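Probable leucine/isoleucine/valine-binding protein (Rhodopirellula baltica, PDB 4KV7) probably serves as the periplasmic binding component of an ABC transporter, capturing leucine, isoleucine, valine or a related small ligand between two lobes. Local coordinates at residues A[14-20]-A[56-62]; A[51-55]-A[314-318]; A[201-207]-A[231-236]. The protein carries 1 engineered substitution. All blocks are in the same frame, centred on the assembly; numbering follows the deposited sequence. Where two conformers were deposited one is given.

Contact 1. Residues A[14-20]-A[56-62]; sequences DAQLLKF and SKTLKLI
The two strands of a beta-alpha-beta unit, joined through helix 31-50, lie side by side and parallel at the edge of one lobe of the binding protein. The axes of strands 16-20 and 57-62 approach to 4.6 Å and cross at -25°, with Gln16 beside Lys57, Leu18 beside Leu59 and Phe20 beside Leu61 (CA-CA 4.8 to 5.0 Å). Even-numbered residues supply the backbone ladder. Gln16 N donates to Ser56 O (2.9 Å), Leu18 N to Thr58 O (2.7 Å) and Phe20 N to Lys60 O (2.8 Å); in return Thr58 N reaches Gln16 O (2.8 Å), Lys60 N Leu18 O (3.0 Å) and Ile62 N Phe20 O (2.8 Å). Lys19 instead hydrogen-bonds through its backbone to Leu87, and its NZ donates to His84 O. Leu18, Phe20, Leu59 and Leu61 share the face that packs on helices 31-50 and 301-319; Leu59 CD2 meets the edge of the Phe20 ring at CE2 (3.8 Å). Leu17, Lys19, Thr58 and Lys60 line the opposite face. At the strand beginnings, Gln16 stays extended (chi1 and chi2 t) while Lys57 (chi1 and chi2 m) bends to it, and Lys57 NZ donates to Gln16 OE1 at 2.6 Å.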
ATOM      1  N   ASP A  14     -23.082  22.394  17.094  1.00 39.98           N
ATOM      2  CA  ASP A  14     -21.803  22.978  17.492  1.00 38.70           C
ATOM      3  C   ASP A  14     -20.635  22.053  17.174  1.00 39.38           C
ATOM      4  O   ASP A  14     -19.477  22.385  17.434  1.00 43.36           O
ATOM      5  CB  ASP A  14     -21.800  23.356  18.978  1.00 41.96           C
ATOM      6  CG  ASP A  14     -21.958  22.157  19.893  1.00 46.60           C
ATOM      7  OD1 ASP A  14     -22.659  21.196  19.510  1.00 47.54           O
ATOM      8  OD2 ASP A  14     -21.384  22.181  21.005  1.00 50.97           O
ATOM      9  N   ALA A  15     -20.948  20.889  16.615  1.00 32.89           N
ATOM     10  CA  ALA A  15     -19.919  19.951  16.194  1.00 34.87           C
ATOM     11  C   ALA A  15     -19.200  20.518  14.978  1.00 34.87           C
ATOM     12  O   ALA A  15     -19.839  20.993  14.041  1.00 39.87           O
ATOM     13  CB  ALA A  15     -20.533  18.601  15.874  1.00 33.52           C
ATOM     14  N   GLN A  16     -17.872  20.485  14.995  1.00 27.35           N
ATOM     15  CA  GLN A  16     -17.113  20.955  13.849  1.00 28.67           C
ATOM     16  C   GLN A  16     -16.922  19.820  12.863  1.00 22.28           C
ATOM     17  O   GLN A  16     -16.458  18.735  13.224  1.00 23.20           O
ATOM     18  CB  GLN A  16     -15.747  21.510  14.258  1.00 29.73           C
ATOM     19  CG  GLN A  16     -14.961  22.083  13.078  1.00 34.90           C
ATOM     20  CD  GLN A  16     -13.486  22.287  13.375  1.00 35.66           C
ATOM     21  OE1 GLN A  16     -13.004  21.946  14.452  1.00 35.58           O
ATOM     22  NE2 GLN A  16     -12.758  22.838  12.407  1.00 41.28           N
ATOM     23  N   LEU A  17     -17.278  20.075  11.611  1.00 23.90           N
ATOM     24  CA  LEU A  17     -17.091  19.104  10.548  1.00 21.37           C
ATOM     25  C   LEU A  17     -15.626  19.081  10.116  1.00 20.22           C
ATOM     26  O   LEU A  17     -15.064  20.115   9.748  1.00 23.64           O
ATOM     27  CB  LEU A  17     -17.987  19.462   9.362  1.00 21.94           C
ATOM     28  CG  LEU A  17     -17.958  18.472   8.200  1.00 21.62           C
ATOM     29  CD1 LEU A  17     -18.536  17.132   8.636  1.00 23.61           C
ATOM     30  CD2 LEU A  17     -18.706  19.027   6.996  1.00 27.11           C
ATOM     31  N   LEU A  18     -15.005  17.907  10.188  1.00 17.64           N
ATOM     32  CA  LEU A  18     -13.625  17.729   9.740  1.00 16.43           C
ATOM     33  C   LEU A  18     -13.624  16.910   8.460  1.00 15.91           C
ATOM     34  O   LEU A  18     -13.833  15.701   8.492  1.00 15.75           O
ATOM     35  CB  LEU A  18     -12.793  17.032  10.820  1.00 17.88           C
ATOM     36  CG  LEU A  18     -12.788  17.677  12.205  1.00 19.30           C
ATOM     37  CD1 LEU A  18     -11.933  16.858  13.167  1.00 20.66           C
ATOM     38  CD2 LEU A  18     -12.294  19.120  12.138  1.00 23.22           C
ATOM     39  N   LYS A  19     -13.397  17.580   7.332  1.00 15.56           N
ATOM     40  CA  LYS A  19     -13.430  16.932   6.023  1.00 15.25           C
ATOM     41  C   LYS A  19     -12.058  16.460   5.572  1.00 14.08           C
ATOM     42  O   LYS A  19     -11.107  17.240   5.512  1.00 15.32           O
ATOM     43  CB  LYS A  19     -14.007  17.891   4.977  1.00 15.92           C
ATOM     44  CG  LYS A  19     -15.491  18.197   5.146  1.00 19.46           C
ATOM     45  CD  LYS A  19     -15.999  19.207   4.118  1.00 20.46           C
ATOM     46  CE  LYS A  19     -15.381  20.568   4.334  1.00 23.85           C
ATOM     47  NZ  LYS A  19     -15.927  21.594   3.385  1.00 26.68           N
ATOM     48  N   PHE A  20     -11.977  15.179   5.250  1.00 13.49           N
ATOM     49  CA  PHE A  20     -10.772  14.601   4.677  1.00 11.72           C
ATOM     50  C   PHE A  20     -11.077  14.107   3.274  1.00 13.68           C
ATOM     51  O   PHE A  20     -12.189  13.658   3.001  1.00 15.55           O
ATOM     52  CB  PHE A  20     -10.259  13.487   5.584  1.00 14.25           C
ATOM     53  CG  PHE A  20      -9.813  13.999   6.912  1.00 12.80           C
ATOM     54  CD1 PHE A  20      -8.599  14.660   7.026  1.00 14.12           C
ATOM     55  CD2 PHE A  20     -10.638  13.921   8.022  1.00 13.61           C
ATOM     56  CE1 PHE A  20      -8.188  15.182   8.230  1.00 14.43           C
ATOM     57  CE2 PHE A  20     -10.232  14.446   9.238  1.00 16.78           C
ATOM     58  CZ  PHE A  20      -9.006  15.082   9.343  1.00 15.71           C
ATOM     59  N   SER A  56     -17.342  16.555  20.026  1.00 24.85           N
ATOM     60  CA  SER A  56     -17.817  17.709  19.260  0.59 27.97           C
ATOM     61  C   SER A  56     -17.120  17.901  17.913  1.00 26.54           C
ATOM     62  O   SER A  56     -17.031  19.024  17.405  1.00 26.07           O
ATOM     63  CB  SER A  56     -17.737  18.989  20.096  0.59 30.41           C
ATOM     64  OG  SER A  56     -18.538  18.871  21.256  0.59 28.61           O
ATOM     65  N   LYS A  57     -16.634  16.802  17.338  1.00 22.13           N
ATOM     66  CA  LYS A  57     -16.079  16.809  15.986  1.00 21.28           C
ATOM     67  C   LYS A  57     -16.808  15.757  15.177  1.00 22.93           C
ATOM     68  O   LYS A  57     -17.151  14.693  15.696  1.00 23.43           O
ATOM     69  CB  LYS A  57     -14.581  16.481  15.983  1.00 22.13           C
ATOM     70  CG  LYS A  57     -13.718  17.425  16.799  1.00 27.52           C
ATOM     71  CD  LYS A  57     -13.839  18.869  16.342  1.00 26.67           C
ATOM     72  CE  LYS A  57     -12.948  19.770  17.192  1.00 31.92           C
ATOM     73  NZ  LYS A  57     -13.209  21.220  16.980  1.00 33.38           N
ATOM     74  N   THR A  58     -17.042  16.051  13.905  1.00 20.02           N
ATOM     75  CA  THR A  58     -17.619  15.075  12.988  1.00 18.84           C
ATOM     76  C   THR A  58     -16.646  14.793  11.856  1.00 17.91           C
ATOM     77  O   THR A  58     -16.277  15.699  11.107  1.00 19.66           O
ATOM     78  CB  THR A  58     -18.945  15.578  12.399  1.00 20.76           C
ATOM     79  OG1 THR A  58     -19.877  15.826  13.460  1.00 27.40           O
ATOM     80  CG2 THR A  58     -19.522  14.548  11.438  1.00 23.01           C
ATOM     81  N   LEU A  59     -16.229  13.539  11.736  1.00 17.21           N
ATOM     82  CA  LEU A  59     -15.321  13.139  10.677  1.00 15.20           C
ATOM     83  C   LEU A  59     -16.106  12.848   9.414  1.00 17.34           C
ATOM     84  O   LEU A  59     -17.163  12.220   9.466  1.00 22.87           O
ATOM     85  CB  LEU A  59     -14.562  11.891  11.100  1.00 16.77           C
ATOM     86  CG  LEU A  59     -13.612  12.058  12.283  1.00 16.14           C
ATOM     87  CD1 LEU A  59     -13.222  10.699  12.843  1.00 17.47           C
ATOM     88  CD2 LEU A  59     -12.376  12.845  11.870  1.00 19.90           C
ATOM     89  N   LYS A  60     -15.591  13.303   8.279  1.00 15.94           N
ATOM     90  CA  LYS A  60     -16.224  13.015   6.999  1.00 14.67           C
ATOM     91  C   LYS A  60     -15.139  12.744   5.981  1.00 13.44           C
ATOM     92  O   LYS A  60     -14.163  13.493   5.893  1.00 17.65           O
ATOM     93  CB  LYS A  60     -17.075  14.197   6.531  1.00 16.90           C
ATOM     94  CG  LYS A  60     -17.783  13.951   5.197  1.00 19.60           C
ATOM     95  CD  LYS A  60     -18.599  15.167   4.759  1.00 21.28           C
ATOM     96  CE  LYS A  60     -19.304  14.912   3.432  1.00 27.23           C
ATOM     97  NZ  LYS A  60     -20.399  13.908   3.572  1.00 32.92           N
ATOM     98  N   LEU A  61     -15.300  11.664   5.226  1.00 12.65           N
ATOM     99  CA  LEU A  61     -14.388  11.352   4.138  1.00 12.92           C
ATOM    100  C   LEU A  61     -15.070  11.621   2.809  1.00 13.15           C
ATOM    101  O   LEU A  61     -16.151  11.082   2.544  1.00 16.60           O
ATOM    102  CB  LEU A  61     -13.978   9.886   4.188  1.00 12.71           C
ATOM    103  CG  LEU A  61     -12.972   9.449   3.114  1.00 11.82           C
ATOM    104  CD1 LEU A  61     -11.600  10.059   3.364  1.00 14.03           C
ATOM    105  CD2 LEU A  61     -12.865   7.926   3.061  1.00 14.16           C
ATOM    106  N   ILE A  62     -14.463  12.477   1.994  1.00 12.32           N
ATOM    107  CA  ILE A  62     -14.935  12.721   0.635  1.00 12.70           C
ATOM    108  C   ILE A  62     -14.032  11.912  -0.282  1.00 12.48           C
ATOM    109  O   ILE A  62     -12.857  12.248  -0.477  1.00 12.31           O
ATOM    110  CB  ILE A  62     -14.877  14.209   0.283  1.00 14.38           C
ATOM    111  CG1 ILE A  62     -15.716  15.003   1.287  1.00 17.38           C
ATOM    112  CG2 ILE A  62     -15.354  14.438  -1.149  1.00 14.77           C
ATOM    113  CD1 ILE A  62     -15.605  16.506   1.146  1.00 21.27           C
TER

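Contact 2. Residues A[51-55]-A[314-318]; sequences KNHLP and VKAVT
A loop that follows a helix packs here against the last turns of another, with no hydrogen bond between the two segments and only 198 Å² buried in total. Residues 51-55 lead from helix 31-50 to strand 57-65. Asn52, with positive phi (56°), is the C-prime residue of a Schellman motif in which His53 N bonds to Ala48 O, so the chain turns sharply and presents His53 and Leu54 to helix 301-319. Leu54 has phi/psi -128/79, with chi1 m and chi2 t carrying its methyl groups to the helix; its CA lies 6.5 Å from that of Thr318. Along the helix, Val314 (chi1 t) comes first: its CG1 is 4.3 Å from His53 CB and 4.4 Å from Leu54 CD1. Lys315 points away. One turn on from Val314, Val317 CG1 meets Leu54 CD2 at 3.9 Å. Thr318 (chi1 m) folds its hydroxyl back on the helix, where OG1 and N both donate to Val314 O at 2.9 Å; OG1 also lies 3.4 Å from Leu54 CD2. This is plain structural packing within one alpha/beta lobe of a leucine-binding family protein, joining the end of the first beta-alpha-beta helix to helix 301-319. Leu54 also touches Leu59 of strand 57-65, and Val317 touches Ile324. Because Val314 and Val317 face the loop while Ala316 packs on helix 326-335, helix 301-319 lies between the two.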
ATOM      1  N   LYS A  51     -16.407   5.801  20.191  1.00 21.96           N
ATOM      2  CA  LYS A  51     -15.682   5.889  21.450  1.00 21.83           C
ATOM      3  C   LYS A  51     -15.429   7.325  21.900  1.00 22.36           C
ATOM      4  O   LYS A  51     -14.698   7.563  22.867  1.00 23.07           O
ATOM      5  CB  LYS A  51     -14.371   5.107  21.356  1.00 22.18           C
ATOM      6  CG  LYS A  51     -14.591   3.628  21.101  1.00 24.64           C
ATOM      7  CD  LYS A  51     -13.294   2.851  21.041  1.00 26.75           C
ATOM      8  CE  LYS A  51     -13.567   1.390  20.703  1.00 30.08           C
ATOM      9  NZ  LYS A  51     -12.313   0.611  20.569  1.00 33.19           N
ATOM     10  N   ASN A  52     -16.037   8.275  21.192  1.00 20.91           N
ATOM     11  CA  ASN A  52     -15.937   9.693  21.537  1.00 22.92           C
ATOM     12  C   ASN A  52     -14.491  10.176  21.608  1.00 21.09           C
ATOM     13  O   ASN A  52     -14.120  10.931  22.500  1.00 22.50           O
ATOM     14  CB  ASN A  52     -16.670   9.998  22.851  1.00 26.31           C
ATOM     15  CG  ASN A  52     -17.003  11.470  23.003  1.00 26.10           C
ATOM     16  OD1 ASN A  52     -17.272  12.160  22.021  1.00 26.60           O
ATOM     17  ND2 ASN A  52     -16.983  11.960  24.237  1.00 30.47           N
ATOM     18  N   HIS A  53     -13.678   9.735  20.656  1.00 20.78           N
ATOM     19  CA  HIS A  53     -12.271  10.112  20.632  1.00 22.69           C
ATOM     20  C   HIS A  53     -12.079  11.581  20.275  1.00 21.11           C
ATOM     21  O   HIS A  53     -11.088  12.194  20.673  1.00 22.71           O
ATOM     22  CB  HIS A  53     -11.484   9.213  19.680  1.00 22.42           C
ATOM     23  CG  HIS A  53     -11.260   7.830  20.207  1.00 21.43           C
ATOM     24  ND1 HIS A  53     -10.796   6.798  19.419  1.00 24.82           N
ATOM     25  CD2 HIS A  53     -11.436   7.310  21.444  1.00 26.40           C
ATOM     26  CE1 HIS A  53     -10.696   5.702  20.151  1.00 25.92           C
ATOM     27  NE2 HIS A  53     -11.076   5.987  21.383  1.00 29.80           N
ATOM     28  N   LEU A  54     -13.027  12.137  19.522  1.00 19.67           N
ATOM     29  CA  LEU A  54     -12.984  13.544  19.141  0.79 20.72           C
ATOM     30  C   LEU A  54     -14.303  14.216  19.493  1.00 20.97           C
ATOM     31  O   LEU A  54     -15.147  14.421  18.622  1.00 21.67           O
ATOM     32  CB  LEU A  54     -12.707  13.686  17.642  0.79 20.99           C
ATOM     33  CG  LEU A  54     -11.372  13.129  17.139  0.79 20.01           C
ATOM     34  CD1 LEU A  54     -11.332  13.124  15.620  0.79 20.63           C
ATOM     35  CD2 LEU A  54     -10.200  13.920  17.696  0.79 25.10           C
ATOM     36  N   PRO A  55     -14.487  14.552  20.776  1.00 23.49           N
ATOM     37  CA  PRO A  55     -15.750  15.153  21.211  1.00 24.23           C
ATOM     38  C   PRO A  55     -16.077  16.411  20.407  1.00 26.24           C
ATOM     39  O   PRO A  55     -15.178  17.199  20.116  1.00 24.98           O
ATOM     40  CB  PRO A  55     -15.487  15.497  22.684  1.00 24.03           C
ATOM     41  CG  PRO A  55     -14.387  14.571  23.099  1.00 29.73           C
ATOM     42  CD  PRO A  55     -13.522  14.433  21.885  1.00 27.49           C
ATOM     43  N   VAL A 314      -6.303  10.186  13.496  1.00 10.97           N
ATOM     44  CA  VAL A 314      -7.104  10.550  14.660  1.00 13.22           C
ATOM     45  C   VAL A 314      -6.222  10.880  15.862  1.00 11.30           C
ATOM     46  O   VAL A 314      -6.465  11.868  16.555  1.00 13.24           O
ATOM     47  CB  VAL A 314      -8.141   9.445  14.989  1.00 12.17           C
ATOM     48  CG1 VAL A 314      -8.758   9.662  16.364  1.00 15.88           C
ATOM     49  CG2 VAL A 314      -9.219   9.384  13.899  1.00 14.98           C
ATOM     50  N   LYS A 315      -5.196  10.069  16.100  1.00 12.83           N
ATOM     51  CA  LYS A 315      -4.243  10.356  17.165  1.00 13.84           C
ATOM     52  C   LYS A 315      -3.627  11.748  16.999  1.00 13.63           C
ATOM     53  O   LYS A 315      -3.562  12.527  17.954  1.00 14.12           O
ATOM     54  CB  LYS A 315      -3.153   9.280  17.203  1.00 14.25           C
ATOM     55  CG  LYS A 315      -2.132   9.446  18.330  1.00 16.22           C
ATOM     56  CD  LYS A 315      -1.178   8.253  18.375  1.00 16.93           C
ATOM     57  CE  LYS A 315      -0.151   8.363  19.490  1.00 21.37           C
ATOM     58  NZ  LYS A 315      -0.767   8.092  20.823  1.00 24.97           N
ATOM     59  N   ALA A 316      -3.200  12.080  15.785  1.00 12.60           N
ATOM     60  CA  ALA A 316      -2.647  13.407  15.531  1.00 14.48           C
ATOM     61  C   ALA A 316      -3.684  14.503  15.779  1.00 13.77           C
ATOM     62  O   ALA A 316      -3.394  15.504  16.431  1.00 14.86           O
ATOM     63  CB  ALA A 316      -2.093  13.501  14.110  1.00 14.22           C
ATOM     64  N   VAL A 317      -4.892  14.322  15.261  1.00 13.26           N
ATOM     65  CA  VAL A 317      -5.928  15.339  15.436  1.00 15.19           C
ATOM     66  C   VAL A 317      -6.259  15.560  16.918  1.00 15.75           C
ATOM     67  O   VAL A 317      -6.433  16.700  17.355  1.00 16.12           O
ATOM     68  CB  VAL A 317      -7.195  15.006  14.619  1.00 14.87           C
ATOM     69  CG1 VAL A 317      -8.322  15.971  14.954  1.00 18.35           C
ATOM     70  CG2 VAL A 317      -6.879  15.048  13.128  1.00 16.73           C
ATOM     71  N   THR A 318      -6.291  14.480  17.697  1.00 15.06           N
ATOM     72  CA  THR A 318      -6.593  14.559  19.130  1.00 18.26           C
ATOM     73  C   THR A 318      -5.607  15.460  19.873  1.00 17.48           C
ATOM     74  O   THR A 318      -5.957  16.111  20.863  1.00 18.31           O
ATOM     75  CB  THR A 318      -6.579  13.150  19.781  1.00 19.50           C
ATOM     76  OG1 THR A 318      -7.582  12.330  19.171  1.00 24.68           O
ATOM     77  CG2 THR A 318      -6.851  13.223  21.274  1.00 24.82           C
TER

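Contact 3. Residues A[201-207]-A[231-236]; sequences SQVEDGL and KLIRMA
Lys231 NZ is the polar focus, held by a salt bridge to Glu204 OE2 (2.9 Å), a hydrogen bond to Ser201 O (2.9 Å) and a third to a water that accepts at 2.6 Å and also lies 3.3 Å from Ser201 OG. The lysine is fully extended, all four chi angles t, spanning from helix 226-238 to the turn ahead of helix 204-211. Glu204 (chi1 m, chi2 p) curls back, and its OE2 also receives a weak bond from Val203 N (3.1 Å). Next to the salt bridge, Val203 CG2 rests on Lys231 CG (3.7 Å) and on SE of selenomethionine Met235 (3.9 Å). Leu207 (chi1 t, chi2 p) wedges deeper: its CB touches Leu232 CD2 at 3.6 Å, its CD2 meets Met235 CE at 3.6 Å, and its CD1 is 4.1 Å from Ala236 CB. The CA atoms come nearest at Val203 and Leu232, 5.9 Å apart, and both side chains continue inward onto Phe162 of strand 159-164. Such helices flank the parallel part of the lobe's mixed sheet, as in periplasmic binding proteins. Buried Val203, Leu207, Leu232 and Ala236 make the seam hydrophobic, while Lys231 carries its charge past Val203 to the partly exposed margin.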
ATOM      1  N   SER A 201      -4.912  -6.504 -18.953  1.00 12.31           N
ATOM      2  CA  SER A 201      -4.533  -7.880 -18.646  0.88 13.59           C
ATOM      3  C   SER A 201      -3.517  -8.390 -19.671  1.00 13.86           C
ATOM      4  O   SER A 201      -3.362  -9.601 -19.861  1.00 14.08           O
ATOM      5  CB  SER A 201      -5.760  -8.781 -18.675  0.88 15.17           C
ATOM      6  OG  SER A 201      -6.237  -8.850 -20.003  0.88 14.08           O
ATOM      7  N   GLN A 202      -2.845  -7.469 -20.352  1.00 12.13           N
ATOM      8  CA  GLN A 202      -1.980  -7.846 -21.461  1.00 12.63           C
ATOM      9  C   GLN A 202      -0.600  -8.244 -20.968  1.00 12.51           C
ATOM     10  O   GLN A 202       0.331  -7.438 -20.961  1.00 13.27           O
ATOM     11  CB  GLN A 202      -1.915  -6.708 -22.474  1.00 13.04           C
ATOM     12  CG  GLN A 202      -3.270  -6.417 -23.104  1.00 14.73           C
ATOM     13  CD  GLN A 202      -3.257  -5.190 -23.986  1.00 17.10           C
ATOM     14  OE1 GLN A 202      -2.252  -4.883 -24.628  1.00 21.13           O
ATOM     15  NE2 GLN A 202      -4.367  -4.459 -23.998  1.00 17.60           N
ATOM     16  N   VAL A 203      -0.486  -9.497 -20.539  1.00 12.16           N
ATOM     17  CA  VAL A 203       0.715  -9.961 -19.858  1.00 12.78           C
ATOM     18  C   VAL A 203       1.554 -10.923 -20.693  1.00 13.23           C
ATOM     19  O   VAL A 203       2.630 -11.344 -20.255  1.00 14.41           O
ATOM     20  CB  VAL A 203       0.364 -10.626 -18.518  1.00 13.73           C
ATOM     21  CG1 VAL A 203      -0.449  -9.671 -17.649  1.00 13.27           C
ATOM     22  CG2 VAL A 203      -0.382 -11.935 -18.743  1.00 16.16           C
ATOM     23  N   GLU A 204       1.075 -11.248 -21.885  1.00 15.37           N
ATOM     24  CA  GLU A 204       1.704 -12.247 -22.723  1.00 17.99           C
ATOM     25  C   GLU A 204       3.140 -11.891 -23.113  1.00 17.14           C
ATOM     26  O   GLU A 204       4.046 -12.741 -23.048  1.00 17.25           O
ATOM     27  CB  GLU A 204       0.856 -12.460 -23.979  1.00 18.62           C
ATOM     28  CG  GLU A 204      -0.652 -12.668 -23.710  1.00 31.65           C
ATOM     29  CD  GLU A 204      -1.386 -11.402 -23.230  1.00 32.42           C
ATOM     30  OE1 GLU A 204      -1.194 -10.315 -23.821  1.00 31.87           O
ATOM     31  OE2 GLU A 204      -2.137 -11.503 -22.241  1.00 26.06           O
ATOM     32  N   ASP A 205       3.354 -10.649 -23.538  1.00 16.06           N
ATOM     33  CA  ASP A 205       4.688 -10.200 -23.936  1.00 17.41           C
ATOM     34  C   ASP A 205       5.659 -10.262 -22.767  1.00 17.57           C
ATOM     35  O   ASP A 205       6.811 -10.682 -22.932  1.00 17.54           O
ATOM     36  CB  ASP A 205       4.648  -8.774 -24.500  1.00 22.36           C
ATOM     37  CG  ASP A 205       4.049  -8.706 -25.891  1.00 31.13           C
ATOM     38  OD1 ASP A 205       3.866  -9.767 -26.524  1.00 27.09           O
ATOM     39  OD2 ASP A 205       3.774  -7.581 -26.358  1.00 35.96           O
ATOM     40  N   GLY A 206       5.203  -9.851 -21.589  1.00 15.45           N
ATOM     41  CA  GLY A 206       6.044  -9.879 -20.408  1.00 15.57           C
ATOM     42  C   GLY A 206       6.432 -11.288 -20.007  1.00 13.57           C
ATOM     43  O   GLY A 206       7.576 -11.542 -19.617  1.00 14.72           O
ATOM     44  N   LEU A 207       5.487 -12.217 -20.102  1.00 14.24           N
ATOM     45  CA  LEU A 207       5.797 -13.616 -19.818  1.00 14.74           C
ATOM     46  C   LEU A 207       6.839 -14.164 -20.791  1.00 15.45           C
ATOM     47  O   LEU A 207       7.785 -14.850 -20.385  1.00 16.06           O
ATOM     48  CB  LEU A 207       4.534 -14.476 -19.854  1.00 16.04           C
ATOM     49  CG  LEU A 207       4.774 -15.976 -19.664  1.00 16.47           C
ATOM     50  CD1 LEU A 207       5.441 -16.269 -18.338  1.00 18.31           C
ATOM     51  CD2 LEU A 207       3.456 -16.734 -19.785  1.00 21.48           C
ATOM     52  N   LYS A 231      -3.288 -13.337 -13.943  1.00 12.99           N
ATOM     53  CA  LYS A 231      -3.221 -13.843 -15.298  1.00 14.41           C
ATOM     54  C   LYS A 231      -1.820 -14.328 -15.656  1.00 13.82           C
ATOM     55  O   LYS A 231      -1.657 -15.355 -16.296  1.00 14.75           O
ATOM     56  CB  LYS A 231      -3.686 -12.782 -16.291  1.00 15.04           C
ATOM     57  CG  LYS A 231      -3.680 -13.287 -17.717  1.00 16.57           C
ATOM     58  CD  LYS A 231      -4.422 -12.381 -18.656  1.00 19.89           C
ATOM     59  CE  LYS A 231      -4.259 -12.845 -20.085  1.00 23.91           C
ATOM     60  NZ  LYS A 231      -4.795 -11.830 -21.022  1.00 28.67           N
ATOM     61  N   LEU A 232      -0.809 -13.576 -15.248  1.00 12.81           N
ATOM     62  CA  LEU A 232       0.572 -13.964 -15.484  1.00 12.79           C
ATOM     63  C   LEU A 232       0.864 -15.331 -14.853  1.00 13.36           C
ATOM     64  O   LEU A 232       1.455 -16.202 -15.487  1.00 14.12           O
ATOM     65  CB  LEU A 232       1.498 -12.875 -14.937  1.00 13.12           C
ATOM     66  CG  LEU A 232       3.012 -12.984 -15.161  1.00 13.47           C
ATOM     67  CD1 LEU A 232       3.657 -13.981 -14.215  1.00 15.17           C
ATOM     68  CD2 LEU A 232       3.359 -13.297 -16.608  1.00 15.57           C
ATOM     69  N   ILE A 233       0.464 -15.509 -13.600  1.00 13.42           N
ATOM     70  CA  ILE A 233       0.708 -16.770 -12.907  1.00 15.03           C
ATOM     71  C   ILE A 233      -0.011 -17.940 -13.572  1.00 16.41           C
ATOM     72  O   ILE A 233       0.578 -19.012 -13.756  1.00 17.52           O
ATOM     73  CB  ILE A 233       0.357 -16.667 -11.427  1.00 15.28           C
ATOM     74  CG1 ILE A 233       1.389 -15.769 -10.742  1.00 14.31           C
ATOM     75  CG2 ILE A 233       0.336 -18.051 -10.778  1.00 18.18           C
ATOM     76  CD1 ILE A 233       0.972 -15.285  -9.382  1.00 21.50           C
ATOM     77  N   ARG A 234      -1.268 -17.738 -13.961  1.00 15.17           N
ATOM     78  CA  ARG A 234      -2.012 -18.776 -14.664  1.00 17.42           C
ATOM     79  C   ARG A 234      -1.317 -19.152 -15.963  1.00 16.45           C
ATOM     80  O   ARG A 234      -1.175 -20.331 -16.286  1.00 18.34           O
ATOM     81  CB  ARG A 234      -3.439 -18.314 -14.976  1.00 19.69           C
ATOM     82  CG  ARG A 234      -4.380 -18.352 -13.789  1.00 20.96           C
ATOM     83  CD  ARG A 234      -5.834 -18.191 -14.213  1.00 23.51           C
ATOM     84  NE  ARG A 234      -6.723 -18.120 -13.056  1.00 28.22           N
ATOM     85  CZ  ARG A 234      -7.229 -19.178 -12.429  1.00 30.05           C
ATOM     86  NH1 ARG A 234      -6.942 -20.407 -12.844  1.00 35.55           N
ATOM     87  NH2 ARG A 234      -8.027 -19.007 -11.381  1.00 30.23           N
HETATM   88  N   MSE A 235      -0.896 -18.139 -16.713  1.00 16.07           N
HETATM   89  CA  MSE A 235      -0.257 -18.367 -18.004  1.00 17.54           C
HETATM   90  C   MSE A 235       1.124 -18.982 -17.885  1.00 17.24           C
HETATM   91  O   MSE A 235       1.517 -19.805 -18.712  1.00 19.05           O
HETATM   92  CB  MSE A 235      -0.184 -17.069 -18.793  1.00 18.47           C
HETATM   93  CG  MSE A 235      -1.531 -16.637 -19.306  1.00 22.64           C
HETATM   94 SE   MSE A 235      -1.410 -15.197 -20.597  1.00 46.76          SE
HETATM   95  CE  MSE A 235       0.363 -15.488 -21.232  1.00 16.51           C
ATOM     96  N   ALA A 236       1.863 -18.576 -16.865  1.00 16.59           N
ATOM     97  CA  ALA A 236       3.162 -19.176 -16.605  1.00 16.68           C
ATOM     98  C   ALA A 236       2.997 -20.677 -16.411  1.00 20.32           C
ATOM     99  O   ALA A 236       3.694 -21.469 -17.038  1.00 19.30           O
ATOM    100  CB  ALA A 236       3.789 -18.545 -15.376  1.00 16.21           C
TER
HETATM  101  O   HOH W   1      -7.416 -11.845 -20.719  1.00 24.17           O

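In the fold
From the N terminus, strand 16-24 runs through helix 31-50 to strand 57-65, and contact 1 closes this short beta-alpha-beta loop. Contact 2 opens just before the second strand and closes some 260 residues later on helix 301-319, so the two cross along the chain. They also touch, through Leu59 with Leu54 and Leu18 with Val317, joining both strands, the loop and the late helix in one lobe. Contact 3 is a local closure, from helix 204-211 through strand 219-223 to helix 226-238, made within the long excursion that contact 2 spans. It lies on the other side of the chain's centre, about 45 Å from contact 1 between centres, in the second lobe.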